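Local coordinates for TRAP dicarboxylate ABC transporter, substrate-binding protein (Roseobacter denitrificans, PDB 4OVQ) that binds beta-D-glucuronate between its two lobes and probably delivers it, as a periplasmic solute-binding protein, to a TRAP transporter, at residues D24-W29 with G55-Q60; P94-A99 with K133-L138; H113-L118 with W140-A145; I178-G183 with M300-E305. One frame throughout, in Å; residues are numbered along the deposited sequence.

Interaction 1. Residues D24-W29 with G55-Q60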
loop_
_atom_site.group_PDB
_atom_site.type_symbol
_atom_site.label_atom_id
_atom_site.label_comp_id
_atom_site.label_asym_id
_atom_site.label_seq_id
_atom_site.Cartn_x
_atom_site.Cartn_y
_atom_site.Cartn_z
ATOM N N ASP A 24 -7.405 -9.178 25.778
ATOM C CA ASP A 24 -8.687 -8.674 25.282
ATOM C C ASP A 24 -8.557 -7.246 24.752
ATOM O O ASP A 24 -9.303 -6.841 23.855
ATOM C CB ASP A 24 -9.757 -8.712 26.386
ATOM C CG ASP A 24 -9.985 -10.106 26.931
ATOM O OD1 ASP A 24 -10.258 -11.031 26.128
ATOM O OD2 ASP A 24 -9.879 -10.277 28.165
ATOM N N ASN A 25 -7.607 -6.497 25.306
ATOM C CA ASN A 25 -7.356 -5.116 24.894
ATOM C C ASN A 25 -6.187 -5.087 23.917
ATOM O O ASN A 25 -5.023 -5.327 24.281
ATOM C CB ASN A 25 -7.066 -4.251 26.106
ATOM C CG ASN A 25 -8.208 -4.270 27.121
ATOM O OD1 ASN A 25 -9.366 -4.517 26.772
ATOM N ND2 ASN A 25 -7.882 -3.999 28.384
ATOM N N TRP A 26 -6.505 -4.813 22.662
ATOM C CA TRP A 26 -5.529 -4.918 21.601
ATOM C C TRP A 26 -4.854 -3.589 21.291
ATOM O O TRP A 26 -5.363 -2.507 21.606
ATOM C CB TRP A 26 -6.221 -5.423 20.323
ATOM C CG TRP A 26 -6.868 -6.814 20.405
ATOM C CD1 TRP A 26 -6.653 -7.768 21.365
ATOM C CD2 TRP A 26 -7.805 -7.389 19.479
ATOM N NE1 TRP A 26 -7.402 -8.890 21.089
ATOM C CE2 TRP A 26 -8.122 -8.681 19.943
ATOM C CE3 TRP A 26 -8.422 -6.924 18.315
ATOM C CZ2 TRP A 26 -9.016 -9.521 19.270
ATOM C CZ3 TRP A 26 -9.304 -7.751 17.644
ATOM C CH2 TRP A 26 -9.614 -9.028 18.132
ATOM N N ARG A 27 -3.714 -3.693 20.616
ATOM C CA ARG A 27 -3.029 -2.538 20.085
ATOM C C ARG A 27 -2.936 -2.687 18.570
ATOM O O ARG A 27 -2.763 -3.804 18.064
ATOM C CB ARG A 27 -1.638 -2.417 20.706
ATOM C CG ARG A 27 -1.735 -2.192 22.203
ATOM C CD ARG A 27 -0.468 -2.522 22.924
ATOM N NE ARG A 27 0.654 -1.750 22.425
ATOM C CZ ARG A 27 1.709 -2.242 21.776
ATOM N NH1 ARG A 27 1.830 -3.541 21.511
ATOM N NH2 ARG A 27 2.671 -1.408 21.388
ATOM N N GLY A 28 -3.062 -1.561 17.885
ATOM C CA GLY A 28 -2.989 -1.522 16.439
ATOM C C GLY A 28 -2.056 -0.458 15.892
ATOM O O GLY A 28 -1.874 0.599 16.497
ATOM N N TRP A 29 -1.489 -0.742 14.720
ATOM C CA TRP A 29 -0.574 0.166 14.029
ATOM C C TRP A 29 -1.160 0.766 12.772
ATOM O O TRP A 29 -1.823 0.062 11.980
ATOM C CB TRP A 29 0.710 -0.607 13.677
ATOM C CG TRP A 29 1.820 0.107 13.003
ATOM C CD1 TRP A 29 2.955 0.598 13.605
ATOM C CD2 TRP A 29 1.977 0.353 11.595
ATOM N NE1 TRP A 29 3.767 1.158 12.666
ATOM C CE2 TRP A 29 3.203 1.026 11.425
ATOM C CE3 TRP A 29 1.185 0.095 10.467
ATOM C CZ2 TRP A 29 3.670 1.445 10.161
ATOM C CZ3 TRP A 29 1.625 0.529 9.224
ATOM C CH2 TRP A 29 2.888 1.145 9.070
ATOM N N GLY A 55 -18.033 -4.887 24.159
ATOM C CA GLY A 55 -16.969 -4.455 25.044
ATOM C C GLY A 55 -15.975 -5.546 25.420
ATOM O O GLY A 55 -14.986 -5.283 26.081
ATOM N N GLU A 56 -16.219 -6.766 24.952
ATOM C CA GLU A 56 -15.331 -7.876 25.281
ATOM C C GLU A 56 -13.986 -7.726 24.611
ATOM O O GLU A 56 -12.966 -8.148 25.155
ATOM C CB GLU A 56 -15.996 -9.182 24.896
ATOM C CG GLU A 56 -17.135 -9.534 25.848
ATOM C CD GLU A 56 -16.623 -9.787 27.251
ATOM O OE1 GLU A 56 -15.560 -10.428 27.366
ATOM O OE2 GLU A 56 -17.260 -9.332 28.227
ATOM N N TYR A 57 -13.965 -7.092 23.442
ATOM C CA TYR A 57 -12.697 -6.804 22.784
ATOM C C TYR A 57 -12.594 -5.311 22.436
ATOM O O TYR A 57 -13.530 -4.739 21.876
ATOM C CB TYR A 57 -12.509 -7.680 21.537
ATOM C CG TYR A 57 -12.427 -9.162 21.870
ATOM C CD1 TYR A 57 -13.567 -9.922 21.974
ATOM C CD2 TYR A 57 -11.196 -9.778 22.102
ATOM C CE1 TYR A 57 -13.512 -11.260 22.295
ATOM C CE2 TYR A 57 -11.132 -11.123 22.428
ATOM C CZ TYR A 57 -12.294 -11.858 22.511
ATOM O OH TYR A 57 -12.277 -13.199 22.840
ATOM N N THR A 58 -11.463 -4.694 22.766
ATOM C CA THR A 58 -11.222 -3.307 22.398
ATOM C C THR A 58 -9.867 -3.165 21.710
ATOM O O THR A 58 -9.021 -4.062 21.775
ATOM C CB THR A 58 -11.254 -2.385 23.611
ATOM O OG1 THR A 58 -10.132 -2.652 24.461
ATOM C CG2 THR A 58 -12.531 -2.594 24.379
ATOM N N LEU A 59 -9.658 -2.013 21.091
ATOM C CA LEU A 59 -8.465 -1.758 20.301
ATOM C C LEU A 59 -7.997 -0.331 20.501
ATOM O O LEU A 59 -8.760 0.609 20.290
ATOM C CB LEU A 59 -8.759 -1.993 18.825
ATOM C CG LEU A 59 -7.689 -1.638 17.790
ATOM C CD1 LEU A 59 -6.413 -2.446 17.994
ATOM C CD2 LEU A 59 -8.284 -1.968 16.416
ATOM N N GLN A 60 -6.734 -0.180 20.908
ATOM C CA GLN A 60 -6.082 1.104 20.955
ATOM C C GLN A 60 -5.154 1.295 19.739
ATOM O O GLN A 60 -4.160 0.557 19.573
ATOM C CB GLN A 60 -5.266 1.213 22.259
ATOM C CG GLN A 60 -4.670 2.588 22.527
ATOM C CD GLN A 60 -4.046 2.677 23.910
ATOM O OE1 GLN A 60 -4.155 1.744 24.706
ATOM N NE2 GLN A 60 -3.387 3.794 24.198
#
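W26 and L59 face one another as a parallel bridge pair, and four backbone hydrogen bonds tie the two segments. T58 N reaches D24 O at 3.2 Å, W26 gives its N-H to T58 O and accepts through its own O from Q60 N at 2.8 Å, nearly straight (176° at the hydrogen), and G28 N closes the run on Q60 O. With CG anti to the carbonyl carbon (chi1 -62°), the W26 indole swings back along its strand, and CZ2 comes within 3.6 Å of Y57 CD2, the two planes inclined at 48°. The indole also touches L49 of helix 37-52. L59 CD1 lies 3.8 Å from W26 CB and reaches on to G28 N, at 3.5 Å. Replacing the W26 indole by the methyl of an alanine is likely to open a gap beside Y57 CD2 and L49. On the other face N25 and T58 run side by side, N25 OD1 and T58 OG1 3.1 Å apart. The pairing belongs to the right-handed beta-alpha-beta unit of strand 25-29, helix 37-52 and strand 58-62. Backbone hydrogen bonds carry it, with W26 and L59 packed on helix 37-52 and the N25 and Q60 side chains on the more exposed face.

Interaction 2. Residues P94-A99 with K133-L138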
loop_
_atom_site.group_PDB
_atom_site.type_symbol
_atom_site.label_atom_id
_atom_site.label_comp_id
_atom_site.label_asym_id
_atom_site.label_seq_id
_atom_site.Cartn_x
_atom_site.Cartn_y
_atom_site.Cartn_z
ATOM N N PRO A 94 7.642 -9.225 0.503
ATOM C CA PRO A 94 8.863 -10.026 0.714
ATOM C C PRO A 94 8.627 -11.201 1.673
ATOM O O PRO A 94 9.356 -12.191 1.581
ATOM C CB PRO A 94 9.834 -9.017 1.304
ATOM C CG PRO A 94 9.384 -7.661 0.670
ATOM C CD PRO A 94 7.867 -7.781 0.740
ATOM N N LEU A 95 7.607 -11.122 2.527
ATOM C CA LEU A 95 7.278 -12.189 3.474
ATOM C C LEU A 95 6.351 -13.262 2.867
ATOM O O LEU A 95 6.401 -14.437 3.266
ATOM C CB LEU A 95 6.600 -11.582 4.703
ATOM C CG LEU A 95 5.934 -12.550 5.691
ATOM C CD1 LEU A 95 6.984 -13.354 6.418
ATOM C CD2 LEU A 95 5.037 -11.830 6.700
ATOM N N VAL A 96 5.500 -12.852 1.923
ATOM C CA VAL A 96 4.408 -13.671 1.409
ATOM C C VAL A 96 4.355 -13.645 -0.118
ATOM O O VAL A 96 3.853 -12.704 -0.711
ATOM C CB VAL A 96 3.023 -13.159 1.920
ATOM C CG1 VAL A 96 1.916 -14.131 1.571
ATOM C CG2 VAL A 96 3.026 -12.922 3.421
ATOM N N PRO A 97 4.878 -14.689 -0.784
ATOM C CA PRO A 97 4.967 -14.716 -2.236
ATOM C C PRO A 97 3.682 -14.354 -2.953
ATOM O O PRO A 97 3.745 -13.640 -3.933
ATOM C CB PRO A 97 5.332 -16.180 -2.533
ATOM C CG PRO A 97 6.076 -16.613 -1.336
ATOM C CD PRO A 97 5.431 -15.904 -0.167
ATOM N N ALA A 98 2.539 -14.859 -2.487
ATOM C CA ALA A 98 1.279 -14.634 -3.200
ATOM C C ALA A 98 0.905 -13.166 -3.067
ATOM O O ALA A 98 0.418 -12.565 -4.018
ATOM C CB ALA A 98 0.166 -15.554 -2.700
ATOM N N ALA A 99 1.157 -12.579 -1.891
ATOM C CA ALA A 99 0.825 -11.171 -1.685
ATOM C C ALA A 99 1.701 -10.303 -2.545
ATOM O O ALA A 99 1.316 -9.214 -2.964
ATOM C CB ALA A 99 0.984 -10.782 -0.231
ATOM N N LYS A 133 1.651 -17.286 6.678
ATOM C CA LYS A 133 2.745 -16.608 7.380
ATOM C C LYS A 133 2.306 -15.863 8.646
ATOM O O LYS A 133 3.010 -14.972 9.111
ATOM C CB LYS A 133 3.445 -15.615 6.442
ATOM C CG LYS A 133 4.076 -16.243 5.218
ATOM C CD LYS A 133 5.295 -17.100 5.558
ATOM C CE LYS A 133 5.762 -17.837 4.336
ATOM N NZ LYS A 133 7.222 -18.062 4.382
ATOM N N GLY A 134 1.145 -16.220 9.190
ATOM C CA GLY A 134 0.741 -15.775 10.506
ATOM C C GLY A 134 -0.024 -14.465 10.563
ATOM O O GLY A 134 -0.259 -13.914 11.638
ATOM N N ILE A 135 -0.390 -13.958 9.392
ATOM C CA ILE A 135 -1.116 -12.699 9.336
ATOM C C ILE A 135 -2.419 -12.792 8.546
ATOM O O ILE A 135 -2.425 -13.017 7.342
ATOM C CB ILE A 135 -0.251 -11.568 8.800
ATOM C CG1 ILE A 135 0.164 -11.788 7.370
ATOM C CG2 ILE A 135 0.955 -11.311 9.693
ATOM C CD1 ILE A 135 1.295 -10.893 6.973
ATOM N N GLN A 136 -3.528 -12.637 9.245
ATOM C CA GLN A 136 -4.840 -12.811 8.622
ATOM C C GLN A 136 -5.412 -11.464 8.111
ATOM O O GLN A 136 -5.660 -10.552 8.906
ATOM C CB GLN A 136 -5.770 -13.403 9.675
ATOM C CG GLN A 136 -7.229 -13.380 9.359
ATOM C CD GLN A 136 -7.595 -14.539 8.538
ATOM O OE1 GLN A 136 -7.326 -15.686 8.916
ATOM N NE2 GLN A 136 -8.146 -14.275 7.365
ATOM N N PRO A 137 -5.602 -11.306 6.791
ATOM C CA PRO A 137 -6.330 -10.100 6.366
ATOM C C PRO A 137 -7.827 -10.228 6.640
ATOM O O PRO A 137 -8.400 -11.294 6.456
ATOM C CB PRO A 137 -6.052 -10.030 4.867
ATOM C CG PRO A 137 -5.944 -11.493 4.501
ATOM C CD PRO A 137 -5.238 -12.160 5.638
ATOM N N LEU A 138 -8.407 -9.162 7.156
ATOM C CA LEU A 138 -9.815 -9.081 7.529
ATOM C C LEU A 138 -10.647 -8.256 6.565
ATOM O O LEU A 138 -11.842 -8.500 6.445
ATOM C CB LEU A 138 -9.959 -8.462 8.912
ATOM C CG LEU A 138 -9.296 -9.222 10.056
ATOM C CD1 LEU A 138 -9.384 -8.358 11.316
ATOM C CD2 LEU A 138 -9.954 -10.589 10.294
HETATM O O HOH W 1 8.685 -15.564 3.809
#
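K133 lies along L95 and V96, and each carbon of its chain finds a partner in turn. K133 CB sits 4.0 Å from L95 CG, with V96 CG2 also near. K133 CG, placed anti to the carbonyl carbon (chi1 -61°), touches V96 CG2 at 3.9 Å and comes within 3.5 Å of L95 O. A bend at the next torsion (chi2 -69°) keeps the chain beside that carbonyl: K133 CD passes L95 O and L95 CD1, and K133 CE is 3.6 Å from L95 O. K133 NZ ends 3.9 Å from L95 O, too far for a direct bond; a water bridges them, accepting from K133 NZ at 3.0 Å and donating to L95 O at 2.6 Å. Further in, L95 CD2 and I135 CD1 meet tip to tip at 3.9 Å, next to M130, which touches I135 and V96. The contact joins the loop after helix 89-92 to the turn where helix 121-132 gives way to strand 135-141. G134, at positive phi, is the C-prime residue of the Schellman motif that ends this helix. The chemistry implies an apolar seam of L95, V96 and I135, lined by the lysine methylenes, at whose polar end one water links K133 NZ to L95 O.

Interaction 3. Residues H113-L118 with W140-A145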
loop_
_atom_site.group_PDB
_atom_site.type_symbol
_atom_site.label_atom_id
_atom_site.label_comp_id
_atom_site.label_asym_id
_atom_site.label_seq_id
_atom_site.Cartn_x
_atom_site.Cartn_y
_atom_site.Cartn_z
ATOM N N HIS A 113 -10.608 -2.242 -11.064
ATOM C CA HIS A 113 -10.120 -3.555 -11.484
ATOM C C HIS A 113 -9.499 -4.348 -10.322
ATOM O O HIS A 113 -9.794 -5.527 -10.147
ATOM C CB HIS A 113 -9.093 -3.398 -12.600
ATOM C CG HIS A 113 -8.587 -4.697 -13.145
ATOM N ND1 HIS A 113 -7.249 -4.957 -13.334
ATOM C CD2 HIS A 113 -9.243 -5.807 -13.556
ATOM C CE1 HIS A 113 -7.099 -6.174 -13.822
ATOM N NE2 HIS A 113 -8.295 -6.711 -13.971
HETATM N N MSE A 114 -8.640 -3.703 -9.532
HETATM C CA MSE A 114 -8.008 -4.362 -8.385
HETATM C C MSE A 114 -9.051 -4.976 -7.459
HETATM O O MSE A 114 -8.902 -6.113 -7.005
HETATM C CB MSE A 114 -7.141 -3.352 -7.608
HETATM C CG MSE A 114 -6.619 -3.804 -6.186
HETATM SE SE MSE A 114 -5.730 -2.269 -5.366
HETATM C CE MSE A 114 -7.287 -1.640 -4.326
ATOM N N PHE A 115 -10.080 -4.210 -7.139
ATOM C CA PHE A 115 -11.049 -4.670 -6.170
ATOM C C PHE A 115 -11.806 -5.847 -6.761
ATOM O O PHE A 115 -12.081 -6.810 -6.057
ATOM C CB PHE A 115 -11.970 -3.538 -5.727
ATOM C CG PHE A 115 -11.400 -2.693 -4.607
ATOM C CD1 PHE A 115 -11.244 -3.227 -3.335
ATOM C CD2 PHE A 115 -11.046 -1.378 -4.821
ATOM C CE1 PHE A 115 -10.739 -2.466 -2.298
ATOM C CE2 PHE A 115 -10.541 -0.608 -3.783
ATOM C CZ PHE A 115 -10.401 -1.153 -2.521
ATOM N N ARG A 116 -12.094 -5.785 -8.061
ATOM C CA ARG A 116 -12.737 -6.913 -8.741
ATOM C C ARG A 116 -11.862 -8.156 -8.608
ATOM O O ARG A 116 -12.337 -9.233 -8.283
ATOM C CB ARG A 116 -13.045 -6.588 -10.209
ATOM C CG ARG A 116 -14.236 -5.640 -10.369
ATOM C CD ARG A 116 -14.822 -5.636 -11.779
ATOM N NE ARG A 116 -13.850 -5.197 -12.775
ATOM C CZ ARG A 116 -13.571 -3.925 -13.049
ATOM N NH1 ARG A 116 -14.180 -2.938 -12.401
ATOM N NH2 ARG A 116 -12.671 -3.641 -13.969
ATOM N N VAL A 117 -10.560 -7.984 -8.793
ATOM C CA VAL A 117 -9.618 -9.081 -8.640
ATOM C C VAL A 117 -9.556 -9.612 -7.206
ATOM O O VAL A 117 -9.466 -10.828 -6.984
ATOM C CB VAL A 117 -8.222 -8.648 -9.096
ATOM C CG1 VAL A 117 -7.206 -9.691 -8.739
ATOM C CG2 VAL A 117 -8.223 -8.390 -10.604
ATOM N N LEU A 118 -9.608 -8.709 -6.226
ATOM C CA LEU A 118 -9.529 -9.098 -4.814
ATOM C C LEU A 118 -10.780 -9.785 -4.264
ATOM O O LEU A 118 -10.686 -10.534 -3.288
ATOM C CB LEU A 118 -9.247 -7.877 -3.935
ATOM C CG LEU A 118 -7.851 -7.279 -4.042
ATOM C CD1 LEU A 118 -7.759 -6.032 -3.170
ATOM C CD2 LEU A 118 -6.799 -8.278 -3.622
ATOM N N TRP A 140 -10.073 -5.236 2.924
ATOM C CA TRP A 140 -9.193 -4.531 2.034
ATOM C C TRP A 140 -9.486 -3.000 2.021
ATOM O O TRP A 140 -10.638 -2.548 1.889
ATOM C CB TRP A 140 -9.332 -5.054 0.593
ATOM C CG TRP A 140 -9.120 -6.520 0.406
ATOM C CD1 TRP A 140 -10.055 -7.427 -0.017
ATOM C CD2 TRP A 140 -7.908 -7.255 0.594
ATOM N NE1 TRP A 140 -9.505 -8.678 -0.071
ATOM C CE2 TRP A 140 -8.180 -8.600 0.273
ATOM C CE3 TRP A 140 -6.612 -6.913 1.000
ATOM C CZ2 TRP A 140 -7.216 -9.605 0.370
ATOM C CZ3 TRP A 140 -5.652 -7.925 1.074
ATOM C CH2 TRP A 140 -5.968 -9.248 0.766
ATOM N N TYR A 141 -8.426 -2.211 2.093
ATOM C CA TYR A 141 -8.510 -0.765 1.973
ATOM C C TYR A 141 -7.957 -0.296 0.634
ATOM O O TYR A 141 -7.054 -0.934 0.064
ATOM C CB TYR A 141 -7.643 -0.116 3.056
ATOM C CG TYR A 141 -8.217 0.062 4.441
ATOM C CD1 TYR A 141 -9.476 -0.405 4.812
ATOM C CD2 TYR A 141 -7.466 0.753 5.389
ATOM C CE1 TYR A 141 -9.954 -0.197 6.109
ATOM C CE2 TYR A 141 -7.927 0.967 6.663
ATOM C CZ TYR A 141 -9.159 0.505 7.018
ATOM O OH TYR A 141 -9.601 0.739 8.308
ATOM N N ASP A 142 -8.475 0.826 0.132
ATOM C CA ASP A 142 -7.994 1.496 -1.081
ATOM C C ASP A 142 -6.792 2.364 -0.748
ATOM O O ASP A 142 -6.775 3.073 0.275
ATOM C CB ASP A 142 -9.140 2.399 -1.582
ATOM C CG ASP A 142 -9.016 2.791 -3.044
ATOM O OD1 ASP A 142 -7.935 2.696 -3.656
ATOM O OD2 ASP A 142 -10.058 3.210 -3.605
ATOM N N ALA A 143 -5.766 2.320 -1.601
ATOM C CA ALA A 143 -4.648 3.275 -1.542
ATOM C C ALA A 143 -4.356 3.830 -2.919
ATOM O O ALA A 143 -3.263 4.349 -3.174
ATOM C CB ALA A 143 -3.387 2.640 -0.951
ATOM N N GLY A 144 -5.351 3.753 -3.804
ATOM C CA GLY A 144 -5.227 4.327 -5.118
ATOM C C GLY A 144 -4.070 3.810 -5.939
ATOM O O GLY A 144 -3.600 2.697 -5.754
ATOM N N ALA A 145 -3.707 4.608 -6.944
ATOM C CA ALA A 145 -2.508 4.359 -7.735
ATOM C C ALA A 145 -1.357 5.258 -7.286
ATOM O O ALA A 145 -1.557 6.432 -6.961
ATOM C CB ALA A 145 -2.775 4.595 -9.199
#
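L118 lays its CD1 methyl over one face of the W140 indole, 4.0 Å from the centroid of the five-membered ring and 16° off its normal, a CH-pi contact. The two side chains cross at a slant, with L118 CD2 4.1 Å from CE2 of W140, while L118 CB lies near NE1 and CD1 of the indole. F115 works differently, presenting its rim rather than a face. F115 CE1 meets W140 CB at 4.1 Å, F115 CZ points at the backbone of D142 with D142 N in the ring plane at 3.8 Å, and F115 CE2 touches D142 CG at 3.8 Å. The carboxylate stands almost upright to the phenyl, the planes 83° apart. M114, a selenomethionine, sets CE against the F115 ring from one face and only grazes D142.

These contacts pack helix 111-118 against the end of strand 135-141, an outermost strand of the five-stranded sheet, where the chain leaves it on its way to strand 146-150 of the four-stranded sheet.

D142 is turned with CG anti to its own N (chi1 -160°), and D142 OD1 accepts from G144 N at 2.8 Å, closing an Asx turn at this exit. R266 of helix 248-282 forms a cation-pi pair with F115 and also touches D142. On the reverse side of the strand Y141 turns away from the helix: its OH is hydrogen-bonded to S261, and its backbone pairs with E234, a glucuronate-binding residue. A143 O accepts from ND2 of N208, another residue of the glucuronate site.

Interaction 4. Residues I178-G183 with M300-E305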
loop_
_atom_site.group_PDB
_atom_site.type_symbol
_atom_site.label_atom_id
_atom_site.label_comp_id
_atom_site.label_asym_id
_atom_site.label_seq_id
_atom_site.Cartn_x
_atom_site.Cartn_y
_atom_site.Cartn_z
ATOM N N ILE A 178 12.675 0.459 -10.610
ATOM C CA ILE A 178 13.422 1.697 -10.821
ATOM C C ILE A 178 14.649 1.447 -11.690
ATOM O O ILE A 178 14.914 2.209 -12.618
ATOM C CB ILE A 178 13.820 2.380 -9.500
ATOM C CG1 ILE A 178 12.564 2.706 -8.661
ATOM C CG2 ILE A 178 14.670 3.636 -9.765
ATOM C CD1 ILE A 178 11.668 3.812 -9.242
ATOM N N ALA A 179 15.371 0.367 -11.408
ATOM C CA ALA A 179 16.599 0.058 -12.142
ATOM C C ALA A 179 16.290 -0.135 -13.631
ATOM O O ALA A 179 17.088 0.275 -14.499
ATOM C CB ALA A 179 17.276 -1.163 -11.540
ATOM N N GLU A 180 15.119 -0.690 -13.952
ATOM C CA GLU A 180 14.767 -0.928 -15.369
ATOM C C GLU A 180 14.320 0.347 -16.120
ATOM O O GLU A 180 14.240 0.381 -17.366
ATOM C CB GLU A 180 13.707 -2.034 -15.481
ATOM C CG GLU A 180 14.173 -3.351 -14.867
ATOM C CD GLU A 180 15.348 -3.978 -15.621
ATOM O OE1 GLU A 180 15.533 -3.641 -16.811
ATOM O OE2 GLU A 180 16.091 -4.783 -15.020
ATOM N N LEU A 181 14.042 1.404 -15.361
ATOM C CA LEU A 181 13.780 2.706 -15.926
ATOM C C LEU A 181 15.066 3.520 -15.916
ATOM O O LEU A 181 15.057 4.694 -16.270
ATOM C CB LEU A 181 12.678 3.412 -15.131
ATOM C CG LEU A 181 11.311 2.706 -15.111
ATOM C CD1 LEU A 181 10.352 3.426 -14.183
ATOM C CD2 LEU A 181 10.728 2.641 -16.522
ATOM N N GLY A 182 16.157 2.885 -15.487
ATOM C CA GLY A 182 17.474 3.508 -15.482
ATOM C C GLY A 182 17.756 4.381 -14.284
ATOM O O GLY A 182 18.754 5.087 -14.247
ATOM N N GLY A 183 16.872 4.343 -13.297
ATOM C CA GLY A 183 17.084 5.116 -12.092
ATOM C C GLY A 183 17.901 4.356 -11.077
ATOM O O GLY A 183 18.292 3.198 -11.285
HETATM N N MSE A 300 9.227 -3.354 -17.786
HETATM C CA MSE A 300 9.031 -4.209 -16.607
HETATM C C MSE A 300 9.128 -5.687 -16.901
HETATM O O MSE A 300 8.999 -6.501 -15.991
HETATM C CB MSE A 300 7.672 -3.949 -15.977
HETATM C CG MSE A 300 7.459 -2.535 -15.638
HETATM SE SE MSE A 300 8.654 -1.902 -14.261
HETATM C CE MSE A 300 10.175 -1.330 -15.254
ATOM N N ALA A 301 9.341 -6.039 -18.168
ATOM C CA ALA A 301 9.410 -7.440 -18.536
ATOM C C ALA A 301 10.304 -8.222 -17.592
ATOM O O ALA A 301 9.881 -9.256 -17.076
ATOM C CB ALA A 301 9.873 -7.608 -19.993
ATOM N N PRO A 302 11.536 -7.730 -17.338
ATOM C CA PRO A 302 12.513 -8.391 -16.461
ATOM C C PRO A 302 12.087 -8.499 -14.982
ATOM O O PRO A 302 12.561 -9.372 -14.261
ATOM C CB PRO A 302 13.777 -7.524 -16.591
ATOM C CG PRO A 302 13.520 -6.575 -17.641
ATOM C CD PRO A 302 12.055 -6.448 -17.841
ATOM N N VAL A 303 11.227 -7.602 -14.522
ATOM C CA VAL A 303 10.748 -7.670 -13.146
ATOM C C VAL A 303 9.710 -8.796 -13.012
ATOM O O VAL A 303 9.739 -9.565 -12.033
ATOM C CB VAL A 303 10.176 -6.306 -12.696
ATOM C CG1 VAL A 303 9.632 -6.366 -11.258
ATOM C CG2 VAL A 303 11.252 -5.221 -12.801
ATOM N N TYR A 304 8.788 -8.870 -13.971
ATOM C CA TYR A 304 7.782 -9.934 -13.996
ATOM C C TYR A 304 8.462 -11.265 -14.173
ATOM O O TYR A 304 8.213 -12.227 -13.441
ATOM C CB TYR A 304 6.811 -9.749 -15.153
ATOM C CG TYR A 304 5.630 -8.861 -14.874
ATOM C CD1 TYR A 304 5.763 -7.484 -14.851
ATOM C CD2 TYR A 304 4.382 -9.394 -14.643
ATOM C CE1 TYR A 304 4.700 -6.668 -14.608
ATOM C CE2 TYR A 304 3.299 -8.573 -14.402
ATOM C CZ TYR A 304 3.464 -7.208 -14.375
ATOM O OH TYR A 304 2.390 -6.379 -14.134
ATOM N N GLU A 305 9.310 -11.333 -15.185
ATOM C CA GLU A 305 10.020 -12.549 -15.483
ATOM C C GLU A 305 10.847 -12.999 -14.277
ATOM O O GLU A 305 10.960 -14.188 -13.996
ATOM C CB GLU A 305 10.874 -12.312 -16.720
ATOM C CG GLU A 305 10.004 -12.175 -17.955
ATOM C CD GLU A 305 9.347 -13.494 -18.279
ATOM O OE1 GLU A 305 9.964 -14.531 -17.943
ATOM O OE2 GLU A 305 8.227 -13.489 -18.843
#
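M300 pushes its methyl between E180 and L181, and this is the close-packed side of the contact. M300 CE lies 3.6 Å from E180 CB and 4.2 Å from L181 CG; the selenomethionine chain, whose CB points away from 178-183, is brought back by bends at chi2 (-65°) and chi3 (88°). V303 CG2 packs against E180 CG at 4.0 Å, the two side chains running antiparallel alongside one another. L181 continues this buried layer to F148 of strand 146-150, and M300 continues it to P105. The setting is the C-terminal end of helix 172-180 meeting the start of helix 301-310. A Schellman motif ends the first: G182 has positive phi, with G183 N bonded to I178 O and G182 N to A179 O; L181 N also reaches I178 O, from the opposite face of its plane to G183 N. Toward solvent the packing thins. There the E180 carboxylate lies obliquely against the exposed ring of P302, with E180 OE1 3.7 Å from P302 CG and E180 OE2 3.9 Å from P302 CB, touching carbon without a hydrogen bond across the contact. Shortening E180 to an alanine is likely to leave P302 CG and V303 CG2 without the carboxylate and CG that now touch them.

From the N terminus, interaction 1 closes first, around helix 37-52, and pairs two strands at one edge of the five-stranded sheet. Interactions 2 and 3 follow and cross: 94-99 and 113-118 both come before 133-138 and 140-145, so their loops overlap. Both use strand 135-141, the opposite outermost strand of that sheet, interaction 2 near its start and interaction 3 at its end, with centres about 16 Å apart. Interaction 4 comes last in series and spans the longest loop, 116 residues, bringing helix 301-310 back to helix 172-180. Its centre lies about 42 Å from that of interaction 1, on the opposite side of the chain's centre.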